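Local coordinates for beta-fructofuranosidase (PDB 2OXB), which hydrolyses terminal non-reducing beta-D-fructofuranoside residues from sucrose and 1-kestose, and less readily from neokestose and levan, as a secreted cell-wall invertase, at residues S283-R288 with V332-R337; I314-W319 with E485-K490. The protein carries 1 engineered substitution. All blocks are in the same frame, centred on the assembly; numbering follows the deposited sequence.

Interaction 1: S283-R288 with V332-R337; sequences SAKNRR and VREVER
Glu334 reaches across to Lys285 and Arg287, and one carboxylate answers both charges. Its CB lies above one face of the Arg337 guanidinium, toward the rim. CG sits between the backbone N and the carbonyl carbon (chi1 54°), and the chain then bends about CB-CG (chi2 -119°) toward the other segment. Glu334 CD comes 3.3 Å from Arg287 NH2. At the tip Arg287 NH2 faces both carboxylate oxygens, nearer Glu334 OE2, its salt-bridge partner at 2.8 Å, than Glu334 OE1 at 3.2 Å. Lys285 NZ adds a longer salt bridge to Glu334 OE1 at 3.4 Å. The guanidinium and carboxylate planes are 25° apart, and OE2 approaches obliquely. Lys285 NZ lies above the centre of the Arg287 guanidinium, so the shared carboxylate probably offsets the closeness of two positive groups. Val332 CG1 touches the guanidinium edge, 4.0 Å from Arg287 NH2. Arg287 NH1 has a second anion, Asp282. Lys285 belongs to the turn joining strands 278-282 and 287-291. Glu334 lies in the 3-10 turn just after strand 327-331, the last strand of the same four-stranded antiparallel sheet. Tyr30 of strand 29-36 also packs on Lys285 and Arg287.

Interaction 2: I314-W319 with E485-K490; sequences IPRKIW and ESFGGK
Arg316 and Glu485 reach toward each other from opposite directions, and Phe487 comes in over the guanidinium. The Glu485 chain is extended beyond CG (chi2 174°), which carries its carboxylate across to the arginine. OE2 of Glu485 takes the contact, lying 2.7 Å from Arg316 NH1 and 3.0 Å from Arg316 NH2. The NH1 pair is a salt bridge whose hydrogen bond is weak, because it is far from straight. A single oxygen thus serves both nitrogens, so the pairing is not two-pronged. The two planar groups are turned 36° apart. Arg316 NH1 also donates to Ile314 O at 3.2 Å, on a lone pair in the carbonyl plane. This second bond ties the guanidinium back to its own segment. Phe487 CZ stands 3.1 Å above one face of the Arg316 guanidinium, offset toward the rim. The ring is tilted 60° from the guanidinium plane, so the two do not stack in parallel. Ile314 CG2 lies at the guanidinium edge and also meets Glu485 OE1. A leucine in place of Arg316 would probably leave the buried Glu485 carboxylate without its charged mate and Phe487 CZ without its flat partner. Asp270 adds a long, weak ion pair to Arg316 NH2. Strand 316-320 lies between 287-291 and 327-331 in a four-stranded antiparallel sheet. Strand 483-488 belongs to the six-stranded sheet of the C-terminal beta-sandwich, between 473-480 and 493-498. The contact thus joins the catalytic beta-propeller to the sandwich, with Pro331 packing on both Ile314 and Phe487.

In the fold
Interactions 1 and 2 have centres 13 Å apart and share one four-stranded sheet of the beta-propeller. Strands 287-291 and 316-320 are neighbours in it. Along the chain their segments alternate. A probable hydrogen bond of 3.3 Å from Val332 N to Pro315 O joins them, and Arg288 packs on Ile318. Val335 also packs on Ile314. Interaction 1 joins the turn before strand 287-291 to the loop that follows strand 327-331, at a partly buried place away from the annotated sites. Interaction 2 is buried and faces the sandwich. The side chain of Glu485 is about 11 Å from that of Met17, a substrate-binding residue.

Interaction 1: S283-R288 with V332-R337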
# COMPACT_ATOMS: atom_id res chain seq x y z
N SER A 283 5.70 11.49 -14.29
CA SER A 283 5.62 12.39 -15.43
C SER A 283 5.70 11.62 -16.76
O SER A 283 4.89 11.82 -17.66
CB SER A 283 6.75 13.42 -15.35
OG SER A 283 6.62 14.23 -14.20
N ALA A 284 6.66 10.71 -16.82
CA ALA A 284 6.93 9.88 -18.00
C ALA A 284 5.80 8.99 -18.53
O ALA A 284 5.57 8.94 -19.74
CB ALA A 284 8.17 9.02 -17.73
N LYS A 285 5.11 8.28 -17.66
CA LYS A 285 4.07 7.39 -18.14
C LYS A 285 2.67 7.97 -17.95
O LYS A 285 1.68 7.41 -18.41
CB LYS A 285 4.20 6.04 -17.45
CG LYS A 285 5.64 5.53 -17.42
CD LYS A 285 6.08 4.94 -18.74
CE LYS A 285 5.38 3.63 -19.01
NZ LYS A 285 5.70 2.62 -17.97
N ASN A 286 2.62 9.11 -17.28
CA ASN A 286 1.36 9.79 -17.00
C ASN A 286 0.52 8.96 -16.03
O ASN A 286 -0.71 8.94 -16.10
CB ASN A 286 0.57 10.00 -18.30
CG ASN A 286 -0.52 11.03 -18.15
OD1 ASN A 286 -0.25 12.23 -18.00
ND2 ASN A 286 -1.78 10.58 -18.19
N ARG A 287 1.19 8.26 -15.11
CA ARG A 287 0.47 7.45 -14.14
C ARG A 287 0.82 7.80 -12.71
O ARG A 287 1.77 8.53 -12.44
CB ARG A 287 0.74 5.96 -14.39
CG ARG A 287 2.16 5.53 -14.20
CD ARG A 287 2.35 4.15 -14.78
NE ARG A 287 3.45 3.42 -14.17
CZ ARG A 287 4.71 3.85 -14.13
NH1 ARG A 287 5.04 5.01 -14.67
NH2 ARG A 287 5.66 3.10 -13.57
N ARG A 288 0.01 7.29 -11.78
CA ARG A 288 0.22 7.53 -10.36
C ARG A 288 0.65 6.23 -9.69
O ARG A 288 -0.10 5.25 -9.65
CB ARG A 288 -1.06 8.08 -9.73
CG ARG A 288 -0.92 8.41 -8.23
CD ARG A 288 -2.14 9.17 -7.67
NE ARG A 288 -2.07 10.60 -7.95
CZ ARG A 288 -1.25 11.45 -7.34
NH1 ARG A 288 -0.42 11.03 -6.40
NH2 ARG A 288 -1.25 12.74 -7.66
N VAL A 332 2.55 -2.32 -11.13
CA VAL A 332 3.13 -1.78 -12.36
C VAL A 332 3.47 -2.83 -13.41
O VAL A 332 4.21 -3.79 -13.17
CB VAL A 332 4.39 -0.93 -12.04
CG1 VAL A 332 3.98 0.30 -11.24
CG2 VAL A 332 5.39 -1.75 -11.24
N ARG A 333 2.91 -2.64 -14.60
CA ARG A 333 3.12 -3.56 -15.71
C ARG A 333 4.59 -3.88 -15.91
O ARG A 333 4.95 -5.02 -16.16
CB ARG A 333 2.53 -2.96 -16.98
CG ARG A 333 1.09 -2.49 -16.84
CD ARG A 333 0.14 -3.62 -16.45
NE ARG A 333 -1.26 -3.20 -16.51
CZ ARG A 333 -2.30 -4.03 -16.60
NH1 ARG A 333 -2.10 -5.35 -16.62
NH2 ARG A 333 -3.53 -3.55 -16.66
N GLU A 334 5.45 -2.87 -15.79
CA GLU A 334 6.87 -3.13 -15.99
C GLU A 334 7.50 -4.16 -15.05
O GLU A 334 8.69 -4.47 -15.18
CB GLU A 334 7.65 -1.82 -15.92
CG GLU A 334 7.42 -1.04 -14.68
CD GLU A 334 6.83 0.33 -14.95
OE1 GLU A 334 5.64 0.41 -15.37
OE2 GLU A 334 7.56 1.34 -14.75
N VAL A 335 6.72 -4.72 -14.13
CA VAL A 335 7.27 -5.72 -13.21
C VAL A 335 7.20 -7.11 -13.85
O VAL A 335 7.97 -8.01 -13.51
CB VAL A 335 6.49 -5.73 -11.87
CG1 VAL A 335 5.06 -6.17 -12.10
CG2 VAL A 335 7.17 -6.67 -10.87
N GLU A 336 6.29 -7.27 -14.80
CA GLU A 336 6.09 -8.54 -15.48
C GLU A 336 7.27 -8.89 -16.39
O GLU A 336 7.17 -9.79 -17.24
CB GLU A 336 4.81 -8.47 -16.30
CG GLU A 336 3.67 -7.79 -15.58
CD GLU A 336 2.47 -7.56 -16.47
OE1 GLU A 336 1.90 -8.56 -16.95
OE2 GLU A 336 2.10 -6.37 -16.68
N ARG A 337 8.38 -8.18 -16.22
CA ARG A 337 9.58 -8.43 -17.00
C ARG A 337 10.40 -9.50 -16.31
O ARG A 337 11.25 -10.15 -16.92
CB ARG A 337 10.39 -7.14 -17.12
CG ARG A 337 9.64 -6.05 -17.86
CD ARG A 337 10.44 -4.79 -17.94
NE ARG A 337 9.68 -3.71 -18.56
CZ ARG A 337 10.13 -2.47 -18.67
NH1 ARG A 337 11.34 -2.16 -18.20
NH2 ARG A 337 9.38 -1.54 -19.25

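Interaction 2: I314-W319 with E485-K490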
# COMPACT_ATOMS: atom_id res chain seq x y z
N ILE A 314 5.38 -3.87 -3.99
CA ILE A 314 5.54 -3.45 -5.36
C ILE A 314 4.74 -2.20 -5.63
O ILE A 314 3.56 -2.11 -5.28
CB ILE A 314 5.09 -4.54 -6.36
CG1 ILE A 314 5.32 -4.04 -7.79
CG2 ILE A 314 3.61 -4.85 -6.16
CD1 ILE A 314 4.66 -4.90 -8.83
N PRO A 315 5.37 -1.21 -6.27
CA PRO A 315 4.68 0.04 -6.58
C PRO A 315 3.38 -0.29 -7.29
O PRO A 315 3.37 -1.03 -8.25
CB PRO A 315 5.68 0.77 -7.47
CG PRO A 315 7.01 0.32 -6.90
CD PRO A 315 6.77 -1.17 -6.73
N ARG A 316 2.26 0.24 -6.80
CA ARG A 316 0.98 -0.03 -7.43
C ARG A 316 0.55 1.18 -8.24
O ARG A 316 1.06 2.28 -8.05
CB ARG A 316 -0.11 -0.35 -6.36
CG ARG A 316 -0.05 -1.75 -5.69
CD ARG A 316 -0.31 -1.65 -4.18
NE ARG A 316 -0.60 -2.91 -3.45
CZ ARG A 316 0.12 -4.03 -3.50
NH1 ARG A 316 1.22 -4.10 -4.25
NH2 ARG A 316 -0.23 -5.07 -2.75
N LYS A 317 -0.37 0.94 -9.16
CA LYS A 317 -0.93 2.02 -9.96
C LYS A 317 -2.37 2.12 -9.49
O LYS A 317 -3.10 1.14 -9.53
CB LYS A 317 -0.90 1.67 -11.45
CG LYS A 317 -1.46 2.76 -12.36
CD LYS A 317 -1.75 2.26 -13.79
CE LYS A 317 -2.38 3.40 -14.64
NZ LYS A 317 -2.84 3.02 -16.02
N ILE A 318 -2.77 3.30 -9.02
CA ILE A 318 -4.15 3.47 -8.55
C ILE A 318 -4.94 4.45 -9.42
O ILE A 318 -4.38 5.17 -10.26
CB ILE A 318 -4.19 3.95 -7.07
CG1 ILE A 318 -3.30 5.17 -6.85
CG2 ILE A 318 -3.73 2.84 -6.19
CD1 ILE A 318 -4.01 6.49 -7.00
N TRP A 319 -6.25 4.47 -9.23
CA TRP A 319 -7.13 5.36 -9.97
C TRP A 319 -8.58 5.00 -9.72
O TRP A 319 -8.92 3.85 -9.48
CB TRP A 319 -6.84 5.28 -11.47
CG TRP A 319 -7.30 4.01 -12.11
CD1 TRP A 319 -8.47 3.80 -12.76
CD2 TRP A 319 -6.57 2.78 -12.19
NE1 TRP A 319 -8.53 2.52 -13.24
CE2 TRP A 319 -7.37 1.87 -12.91
CE3 TRP A 319 -5.33 2.36 -11.72
CZ2 TRP A 319 -6.97 0.56 -13.17
CZ3 TRP A 319 -4.92 1.06 -11.98
CH2 TRP A 319 -5.74 0.18 -12.70
N GLU A 485 1.29 -10.91 -2.08
CA GLU A 485 0.28 -9.88 -2.32
C GLU A 485 -0.89 -10.45 -3.11
O GLU A 485 -0.71 -11.03 -4.18
CB GLU A 485 0.90 -8.72 -3.08
CG GLU A 485 2.00 -8.04 -2.30
CD GLU A 485 2.70 -6.99 -3.10
OE1 GLU A 485 3.29 -7.35 -4.14
OE2 GLU A 485 2.67 -5.81 -2.70
N SER A 486 -2.09 -10.27 -2.56
CA SER A 486 -3.29 -10.78 -3.21
C SER A 486 -4.05 -9.68 -3.94
O SER A 486 -4.13 -8.53 -3.48
CB SER A 486 -4.20 -11.45 -2.17
OG SER A 486 -3.46 -12.33 -1.34
N PHE A 487 -4.62 -10.03 -5.09
CA PHE A 487 -5.39 -9.08 -5.90
C PHE A 487 -6.65 -9.74 -6.47
O PHE A 487 -6.58 -10.82 -7.05
CB PHE A 487 -4.50 -8.54 -7.03
CG PHE A 487 -3.33 -7.72 -6.55
CD1 PHE A 487 -3.43 -6.34 -6.44
CD2 PHE A 487 -2.14 -8.34 -6.19
CE1 PHE A 487 -2.33 -5.58 -5.99
CE2 PHE A 487 -1.04 -7.60 -5.73
CZ PHE A 487 -1.14 -6.21 -5.64
N GLY A 488 -7.79 -9.10 -6.30
CA GLY A 488 -9.03 -9.66 -6.79
C GLY A 488 -9.78 -8.68 -7.66
O GLY A 488 -9.74 -7.48 -7.44
N GLY A 489 -10.47 -9.20 -8.67
CA GLY A 489 -11.22 -8.34 -9.56
C GLY A 489 -10.37 -7.24 -10.17
O GLY A 489 -10.81 -6.09 -10.25
N LYS A 490 -9.15 -7.57 -10.59
CA LYS A 490 -8.27 -6.59 -11.19
C LYS A 490 -7.86 -5.50 -10.20
O LYS A 490 -7.97 -4.30 -10.49
CB LYS A 490 -8.94 -5.93 -12.40
CG LYS A 490 -9.25 -6.84 -13.58
CD LYS A 490 -10.44 -7.76 -13.32
CE LYS A 490 -10.76 -8.59 -14.56
NZ LYS A 490 -11.86 -9.59 -14.33